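Local coordinates for protein YfnB (PDB 3ED5) that is a putative hydrolase of the haloacid dehalogenase-like superfamily that probably removes phosphate from nucleotides as a 5'-nucleotidase, at residues Glu152-Gln157 / Phe164-Glu169; Asp184-Asp189 / Lys208-Glu213. One frame throughout, in Å; residues are numbered along the deposited sequence.

Both interactions are surface contacts on the Rossmann-like domain, and neither has a hydrogen bond running between its two segments. Interaction 1 joins the loop after edge strand 147-150 to the helix 161-169 that follows it, by a threonine methyl over a tyrosine ring. Interaction 2 ties the start of helix 186-195 to the loop between strands 199-203 and 218-220, by leucine methyls against an asparagine amide and a proline. It lies nearer the predicted nucleophile Asp-13, whereas interaction 1 is remote from it. Their centres are about 21 Å apart and they do not touch, yet Gln-157 and Thr-187 both hydrogen-bond Glu-60, at the end of helix 42-60.

Interaction 1: Glu152-Gln157 / Phe164-Glu169; sequences EDTGFQ and FNYVFE. With FMT (formic acid), chain D.
The methyl CG2 of Thr-154 sits over one face of the Tyr-166 ring in a CH-pi contact. It lies 3.7 Å from the ring centroid and 18° off the normal, displaced toward the rim, so that its closest ring atom is Tyr-166 CD2. With CG anti to the backbone N (chi1 179°), Tyr-166 carries its ring off helix 161-169 and alongside the preceding loop. The outer end of the ring reaches Asp-153: Tyr-166 CE1 is 3.6 Å from the carbonyl O of Asp-153, and the phenol OH is 3.7 Å from Asp-153 CB. The tyrosine thus meets the CB and backbone carbonyl of Asp-153 more closely than the carboxylate of Asp-153.

The rotation of Thr-154 is set on its other branch. OG1 accepts from the backbone N of Phe-156 at 2.9 Å with an N-H...O angle of 154°, closing an ST turn, and it also donates to Ser-151 O. Held by these two bonds, the hydroxyl is turned into its own loop while the methyl is presented to the ring. Arg-170, on the helix's side of the contact, adds a cation-pi contact to the Tyr-166 ring and hydrogen-bonds the backbone O of Tyr-166. Farther along the loop, Gln-157 NE2 hydrogen-bonds Glu-60 O and also donates to O1 of a formic acid, probably from the crystallisation liquor, at 3.2 Å.

Threonine therefore divides its labour: polar bonds shape the loop after strand 147-150, and dispersion against a partly exposed aromatic ring joins that loop to the following helix.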
ATOM      1  N   GLU A 152      10.723  -1.818  -6.269  1.00 34.70           N
ATOM      2  CA  GLU A 152      11.348  -2.010  -7.587  1.00 35.77           C
ATOM      3  C   GLU A 152      12.827  -1.646  -7.618  1.00 36.13           C
ATOM      4  O   GLU A 152      13.563  -2.059  -8.515  1.00 36.62           O
ATOM      5  CB  GLU A 152      10.557  -1.240  -8.664  1.00 35.57           C
ATOM      6  CG  GLU A 152      10.550   0.287  -8.480  1.00 36.03           C
ATOM      7  CD  GLU A 152       9.551   0.957  -9.398  1.00 38.27           C
ATOM      8  OE1 GLU A 152       8.339   0.777  -9.220  1.00 35.28           O
ATOM      9  OE2 GLU A 152       9.983   1.661 -10.319  1.00 41.36           O
ATOM     10  N   ASP A 153      13.275  -0.905  -6.610  1.00 36.40           N
ATOM     11  CA  ASP A 153      14.701  -0.576  -6.476  1.00 37.70           C
ATOM     12  C   ASP A 153      15.512  -1.651  -5.777  1.00 37.09           C
ATOM     13  O   ASP A 153      16.760  -1.575  -5.743  1.00 36.91           O
ATOM     14  CB  ASP A 153      14.838   0.678  -5.615  1.00 38.35           C
ATOM     15  CG  ASP A 153      14.493   1.938  -6.352  1.00 43.21           C
ATOM     16  OD1 ASP A 153      14.116   1.897  -7.558  1.00 44.47           O
ATOM     17  OD2 ASP A 153      14.589   3.001  -5.694  1.00 47.10           O
ATOM     18  N   THR A 154      14.833  -2.627  -5.186  1.00 36.18           N
ATOM     19  CA  THR A 154      15.462  -3.529  -4.214  1.00 36.02           C
ATOM     20  C   THR A 154      15.753  -4.916  -4.750  1.00 36.26           C
ATOM     21  O   THR A 154      16.558  -5.632  -4.173  1.00 36.00           O
ATOM     22  CB  THR A 154      14.584  -3.694  -2.913  1.00 35.56           C
ATOM     23  OG1 THR A 154      13.480  -4.586  -3.171  1.00 36.67           O
ATOM     24  CG2 THR A 154      14.063  -2.340  -2.396  1.00 35.32           C
ATOM     25  N   GLY A 155      15.057  -5.312  -5.819  1.00 35.28           N
ATOM     26  CA  GLY A 155      15.121  -6.672  -6.316  1.00 34.95           C
ATOM     27  C   GLY A 155      14.160  -7.607  -5.633  1.00 35.02           C
ATOM     28  O   GLY A 155      14.006  -8.751  -6.080  1.00 35.54           O
ATOM     29  N   PHE A 156      13.527  -7.118  -4.553  1.00 34.59           N
ATOM     30  CA  PHE A 156      12.627  -7.893  -3.718  1.00 33.70           C
ATOM     31  C   PHE A 156      11.360  -7.049  -3.488  1.00 33.14           C
ATOM     32  O   PHE A 156      11.178  -6.006  -4.134  1.00 33.92           O
ATOM     33  CB  PHE A 156      13.323  -8.233  -2.373  1.00 34.38           C
ATOM     34  CG  PHE A 156      14.650  -8.922  -2.533  1.00 33.74           C
ATOM     35  CD1 PHE A 156      14.733 -10.304  -2.586  1.00 33.32           C
ATOM     36  CD2 PHE A 156      15.826  -8.169  -2.628  1.00 36.36           C
ATOM     37  CE1 PHE A 156      16.002 -10.948  -2.731  1.00 31.81           C
ATOM     38  CE2 PHE A 156      17.088  -8.787  -2.767  1.00 36.32           C
ATOM     39  CZ  PHE A 156      17.165 -10.185  -2.837  1.00 36.71           C
ATOM     40  N   GLN A 157      10.498  -7.477  -2.576  1.00 31.87           N
ATOM     41  CA  GLN A 157       9.251  -6.763  -2.318  1.00 31.11           C
ATOM     42  C   GLN A 157       8.811  -7.123  -0.915  1.00 30.47           C
ATOM     43  O   GLN A 157       9.157  -8.181  -0.439  1.00 31.80           O
ATOM     44  CB  GLN A 157       8.154  -7.142  -3.364  1.00 30.89           C
ATOM     45  CG  GLN A 157       7.730  -8.615  -3.411  1.00 31.44           C
ATOM     46  CD  GLN A 157       8.778  -9.568  -3.978  1.00 31.30           C
ATOM     47  OE1 GLN A 157       9.535  -9.226  -4.903  1.00 34.22           O
ATOM     48  NE2 GLN A 157       8.838 -10.796  -3.416  1.00 33.11           N
ATOM     49  N   PHE A 164      13.283  -5.370   3.487  1.00 32.45           N
ATOM     50  CA  PHE A 164      13.527  -4.593   4.705  1.00 32.16           C
ATOM     51  C   PHE A 164      15.002  -4.340   4.963  1.00 32.27           C
ATOM     52  O   PHE A 164      15.355  -3.266   5.414  1.00 33.02           O
ATOM     53  CB  PHE A 164      12.813  -5.217   5.889  1.00 31.74           C
ATOM     54  CG  PHE A 164      11.329  -5.061   5.784  1.00 33.31           C
ATOM     55  CD1 PHE A 164      10.738  -3.837   6.095  1.00 34.09           C
ATOM     56  CD2 PHE A 164      10.536  -6.092   5.286  1.00 33.14           C
ATOM     57  CE1 PHE A 164       9.358  -3.644   5.941  1.00 37.35           C
ATOM     58  CE2 PHE A 164       9.153  -5.907   5.133  1.00 34.18           C
ATOM     59  CZ  PHE A 164       8.567  -4.686   5.478  1.00 35.08           C
ATOM     60  N   ASN A 165      15.858  -5.291   4.600  1.00 32.76           N
ATOM     61  CA  ASN A 165      17.313  -5.059   4.775  1.00 31.05           C
ATOM     62  C   ASN A 165      17.734  -3.822   4.010  1.00 31.87           C
ATOM     63  O   ASN A 165      18.560  -3.019   4.474  1.00 31.35           O
ATOM     64  CB  ASN A 165      18.166  -6.217   4.244  1.00 31.29           C
ATOM     65  CG  ASN A 165      18.044  -7.482   5.060  1.00 31.79           C
ATOM     66  OD1 ASN A 165      17.552  -7.480   6.204  1.00 32.78           O
ATOM     67  ND2 ASN A 165      18.505  -8.584   4.481  1.00 30.37           N
ATOM     68  N   TYR A 166      17.203  -3.702   2.792  1.00 31.70           N
ATOM     69  CA  TYR A 166      17.496  -2.588   1.917  1.00 32.45           C
ATOM     70  C   TYR A 166      17.095  -1.249   2.560  1.00 32.03           C
ATOM     71  O   TYR A 166      17.891  -0.278   2.577  1.00 32.17           O
ATOM     72  CB  TYR A 166      16.754  -2.797   0.566  1.00 31.92           C
ATOM     73  CG  TYR A 166      16.957  -1.673  -0.423  1.00 34.45           C
ATOM     74  CD1 TYR A 166      17.831  -1.819  -1.504  1.00 37.86           C
ATOM     75  CD2 TYR A 166      16.232  -0.479  -0.308  1.00 36.35           C
ATOM     76  CE1 TYR A 166      18.013  -0.763  -2.422  1.00 39.48           C
ATOM     77  CE2 TYR A 166      16.409   0.561  -1.198  1.00 35.81           C
ATOM     78  CZ  TYR A 166      17.289   0.414  -2.243  1.00 38.89           C
ATOM     79  OH  TYR A 166      17.447   1.462  -3.129  1.00 45.62           O
ATOM     80  N   VAL A 167      15.888  -1.224   3.121  1.00 31.11           N
ATOM     81  CA  VAL A 167      15.353  -0.041   3.813  1.00 31.23           C
ATOM     82  C   VAL A 167      16.225   0.287   5.032  1.00 30.82           C
ATOM     83  O   VAL A 167      16.624   1.449   5.231  1.00 31.28           O
ATOM     84  CB  VAL A 167      13.944  -0.300   4.301  1.00 31.96           C
ATOM     85  CG1 VAL A 167      13.408   0.865   5.186  1.00 31.60           C
ATOM     86  CG2 VAL A 167      13.027  -0.509   3.079  1.00 30.47           C
ATOM     87  N   PHE A 168      16.497  -0.727   5.833  1.00 31.77           N
ATOM     88  CA  PHE A 168      17.264  -0.486   7.098  1.00 31.53           C
ATOM     89  C   PHE A 168      18.660   0.072   6.860  1.00 33.97           C
ATOM     90  O   PHE A 168      19.142   0.913   7.633  1.00 32.78           O
ATOM     91  CB  PHE A 168      17.349  -1.754   7.951  1.00 31.55           C
ATOM     92  CG  PHE A 168      16.008  -2.319   8.358  1.00 31.07           C
ATOM     93  CD1 PHE A 168      14.839  -1.562   8.250  1.00 31.41           C
ATOM     94  CD2 PHE A 168      15.939  -3.613   8.876  1.00 31.47           C
ATOM     95  CE1 PHE A 168      13.603  -2.080   8.658  1.00 33.04           C
ATOM     96  CE2 PHE A 168      14.704  -4.156   9.285  1.00 34.67           C
ATOM     97  CZ  PHE A 168      13.532  -3.384   9.165  1.00 32.50           C
ATOM     98  N   GLU A 169      19.313  -0.393   5.794  1.00 34.24           N
ATOM     99  CA  GLU A 169      20.661   0.082   5.477  1.00 35.24           C
ATOM    100  C   GLU A 169      20.638   1.566   5.102  1.00 34.82           C
ATOM    101  O   GLU A 169      21.643   2.220   5.114  1.00 34.59           O
ATOM    102  CB  GLU A 169      21.249  -0.751   4.333  1.00 36.32           C
ATOM    103  CG  GLU A 169      21.635  -2.173   4.712  1.00 40.40           C
ATOM    104  CD  GLU A 169      22.676  -2.248   5.851  1.00 44.09           C
ATOM    105  OE1 GLU A 169      23.752  -1.624   5.744  1.00 47.72           O
ATOM    106  OE2 GLU A 169      22.404  -2.935   6.870  1.00 45.01           O
TER
HETATM  107  C   FMT D 238      12.252 -12.018  -5.190  1.00 38.68           C
HETATM  108  O1  FMT D 238      11.039 -12.374  -5.137  1.00 34.84           O
HETATM  109  O2  FMT D 238      12.725 -11.095  -5.900  1.00 38.88           O

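Interaction 2: Asp184-Asp189 / Lys208-Glu213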
ATOM      1  N   ASP A 184      -1.979  -1.624   6.142  1.00 32.28           N
ATOM      2  CA  ASP A 184      -3.264  -2.332   6.127  1.00 33.63           C
ATOM      3  C   ASP A 184      -3.155  -3.786   5.680  1.00 33.89           C
ATOM      4  O   ASP A 184      -4.119  -4.555   5.838  1.00 33.81           O
ATOM      5  CB  ASP A 184      -4.207  -1.621   5.152  1.00 33.76           C
ATOM      6  CG  ASP A 184      -3.788  -1.820   3.732  1.00 37.17           C
ATOM      7  OD1 ASP A 184      -2.610  -1.562   3.410  1.00 39.23           O
ATOM      8  OD2 ASP A 184      -4.632  -2.236   2.924  1.00 38.97           O
ATOM      9  N   SER A 185      -2.010  -4.165   5.101  1.00 34.30           N
ATOM     10  CA  SER A 185      -1.848  -5.529   4.571  1.00 34.66           C
ATOM     11  C   SER A 185      -1.229  -6.486   5.585  1.00 34.04           C
ATOM     12  O   SER A 185      -0.083  -6.307   6.013  1.00 33.41           O
ATOM     13  CB  SER A 185      -1.009  -5.521   3.285  1.00 34.11           C
ATOM     14  OG  SER A 185      -0.661  -6.868   2.931  1.00 35.22           O
ATOM     15  N   LEU A 186      -1.977  -7.521   5.972  1.00 34.10           N
ATOM     16  CA  LEU A 186      -1.418  -8.558   6.851  1.00 34.63           C
ATOM     17  C   LEU A 186      -0.205  -9.230   6.225  1.00 34.94           C
ATOM     18  O   LEU A 186       0.763  -9.554   6.925  1.00 36.00           O
ATOM     19  CB  LEU A 186      -2.465  -9.642   7.125  1.00 34.89           C
ATOM     20  CG  LEU A 186      -3.614  -9.217   8.027  1.00 34.92           C
ATOM     21  CD1 LEU A 186      -4.584 -10.422   8.100  1.00 36.00           C
ATOM     22  CD2 LEU A 186      -3.069  -8.916   9.398  1.00 33.93           C
ATOM     23  N   THR A 187      -0.277  -9.416   4.904  1.00 36.16           N
ATOM     24  CA  THR A 187       0.733 -10.177   4.196  1.00 38.00           C
ATOM     25  C   THR A 187       1.976  -9.386   3.817  1.00 37.38           C
ATOM     26  O   THR A 187       3.066  -9.968   3.826  1.00 39.94           O
ATOM     27  CB  THR A 187       0.172 -10.898   2.950  1.00 38.47           C
ATOM     28  OG1 THR A 187      -0.387  -9.939   2.043  1.00 40.17           O
ATOM     29  CG2 THR A 187      -0.929 -11.910   3.338  1.00 40.33           C
ATOM     30  N   ALA A 188       1.840  -8.107   3.478  1.00 35.32           N
ATOM     31  CA  ALA A 188       2.988  -7.309   3.068  1.00 34.98           C
ATOM     32  C   ALA A 188       3.538  -6.571   4.260  1.00 34.43           C
ATOM     33  O   ALA A 188       4.772  -6.554   4.468  1.00 36.42           O
ATOM     34  CB  ALA A 188       2.620  -6.298   1.998  1.00 34.15           C
ATOM     35  N   ASP A 189       2.643  -5.934   5.030  1.00 33.03           N
ATOM     36  CA  ASP A 189       3.111  -4.995   6.093  1.00 32.46           C
ATOM     37  C   ASP A 189       3.310  -5.676   7.425  1.00 32.74           C
ATOM     38  O   ASP A 189       4.367  -5.526   8.064  1.00 31.70           O
ATOM     39  CB  ASP A 189       2.130  -3.824   6.258  1.00 33.24           C
ATOM     40  CG  ASP A 189       1.962  -3.026   4.987  1.00 35.41           C
ATOM     41  OD1 ASP A 189       2.991  -2.653   4.383  1.00 34.51           O
ATOM     42  OD2 ASP A 189       0.785  -2.811   4.597  1.00 34.11           O
ATOM     43  N   LYS A 208     -11.788  -6.515   9.216  1.00 39.42           N
ATOM     44  CA  LYS A 208     -11.584  -7.712   8.409  1.00 40.50           C
ATOM     45  C   LYS A 208     -11.047  -8.821   9.281  1.00 41.11           C
ATOM     46  O   LYS A 208     -10.365  -8.563  10.286  1.00 38.89           O
ATOM     47  CB  LYS A 208     -10.598  -7.422   7.273  1.00 41.21           C
ATOM     48  CG  LYS A 208     -11.182  -6.468   6.231  1.00 44.78           C
ATOM     49  CD  LYS A 208     -10.131  -6.155   5.156  1.00 49.98           C
ATOM     50  CE  LYS A 208     -10.631  -5.059   4.214  1.00 52.84           C
ATOM     51  NZ  LYS A 208     -11.839  -5.455   3.441  1.00 56.17           N
ATOM     52  N   PRO A 209     -11.376 -10.070   8.932  1.00 41.76           N
ATOM     53  CA  PRO A 209     -10.818 -11.169   9.693  1.00 42.59           C
ATOM     54  C   PRO A 209      -9.325 -11.315   9.459  1.00 43.55           C
ATOM     55  O   PRO A 209      -8.770 -10.831   8.457  1.00 44.60           O
ATOM     56  CB  PRO A 209     -11.564 -12.396   9.138  1.00 42.74           C
ATOM     57  CG  PRO A 209     -11.910 -11.999   7.757  1.00 43.37           C
ATOM     58  CD  PRO A 209     -12.252 -10.541   7.841  1.00 42.33           C
ATOM     59  N   ASN A 210      -8.675 -11.969  10.392  1.00 44.41           N
ATOM     60  CA  ASN A 210      -7.296 -12.308  10.211  1.00 46.48           C
ATOM     61  C   ASN A 210      -7.139 -13.768   9.761  1.00 47.32           C
ATOM     62  O   ASN A 210      -6.763 -14.615  10.560  1.00 47.19           O
ATOM     63  CB  ASN A 210      -6.541 -12.043  11.514  1.00 45.84           C
ATOM     64  CG  ASN A 210      -5.039 -12.000  11.305  1.00 46.53           C
ATOM     65  OD1 ASN A 210      -4.510 -12.639  10.382  1.00 48.24           O
ATOM     66  ND2 ASN A 210      -4.346 -11.244  12.142  1.00 40.90           N
ATOM     67  N   VAL A 211      -7.435 -14.049   8.485  1.00 49.35           N
ATOM     68  CA  VAL A 211      -7.439 -15.432   7.958  1.00 50.92           C
ATOM     69  C   VAL A 211      -6.069 -16.127   8.125  1.00 51.26           C
ATOM     70  O   VAL A 211      -6.012 -17.259   8.635  1.00 51.91           O
ATOM     71  CB  VAL A 211      -7.960 -15.526   6.477  1.00 51.19           C
ATOM     72  CG1 VAL A 211      -8.237 -16.979   6.089  1.00 51.44           C
ATOM     73  CG2 VAL A 211      -9.222 -14.652   6.273  1.00 52.18           C
ATOM     74  N   PRO A 212      -4.958 -15.441   7.756  1.00 51.36           N
ATOM     75  CA  PRO A 212      -3.645 -16.089   7.952  1.00 50.80           C
ATOM     76  C   PRO A 212      -3.151 -16.172   9.406  1.00 50.17           C
ATOM     77  O   PRO A 212      -2.147 -16.865   9.679  1.00 50.54           O
ATOM     78  CB  PRO A 212      -2.696 -15.233   7.109  1.00 50.44           C
ATOM     79  CG  PRO A 212      -3.367 -13.928   6.977  1.00 51.16           C
ATOM     80  CD  PRO A 212      -4.841 -14.187   6.982  1.00 51.16           C
ATOM     81  N   GLU A 213      -3.856 -15.495  10.317  1.00 48.84           N
ATOM     82  CA  GLU A 213      -3.450 -15.374  11.721  1.00 48.01           C
ATOM     83  C   GLU A 213      -2.047 -14.786  11.864  1.00 46.63           C
ATOM     84  O   GLU A 213      -1.207 -15.321  12.593  1.00 47.16           O
ATOM     85  CB  GLU A 213      -3.546 -16.706  12.461  1.00 48.71           C
ATOM     86  CG  GLU A 213      -4.943 -17.305  12.469  1.00 51.81           C
ATOM     87  CD  GLU A 213      -5.005 -18.622  13.231  1.00 55.28           C
ATOM     88  OE1 GLU A 213      -4.170 -18.850  14.143  1.00 57.82           O
ATOM     89  OE2 GLU A 213      -5.903 -19.434  12.920  1.00 58.00           O
TER
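The flat amide of Asn-210 receives both methyls of Leu-186 on the same side of its plane, each a little over 3 Å from it. CD1 of Leu-186 comes 3.2 Å from Asn-210 OD1, a close carbon-oxygen approach, while CD2 of Leu-186 lies 3.8 Å from Asn-210 ND2. That nitrogen donates to Ile-214 O, which helps fix the amide's rotation. CG of Asn-210 is anti to the backbone N (chi1 -164°), bringing the amide round to the leucine. Pro-212 adds an apolar touch, its CG 3.9 Å from Leu-186 CD1. Putting an alanine here in place of Asn-210 would probably leave Ile-214 O without its donor and open a gap beside the leucine methyls.

The loop side is shaped by a type I turn, Glu-213 N bonding Asn-210 O at 3.0 Å. Across from it, Ser-185 N-caps the helix, its OG accepting from Ala-188 N at 2.8 Å, and Asp-189, salt-bridged to Lys-158, accepts from Ser-185 N.

Trp-202 of strand 199-203 touches both Leu-186 and Asn-210. The contact thus packs the first turn of helix 186-195, following strand 179-183, against the loop leading from strand 199-203 to edge strand 218-220.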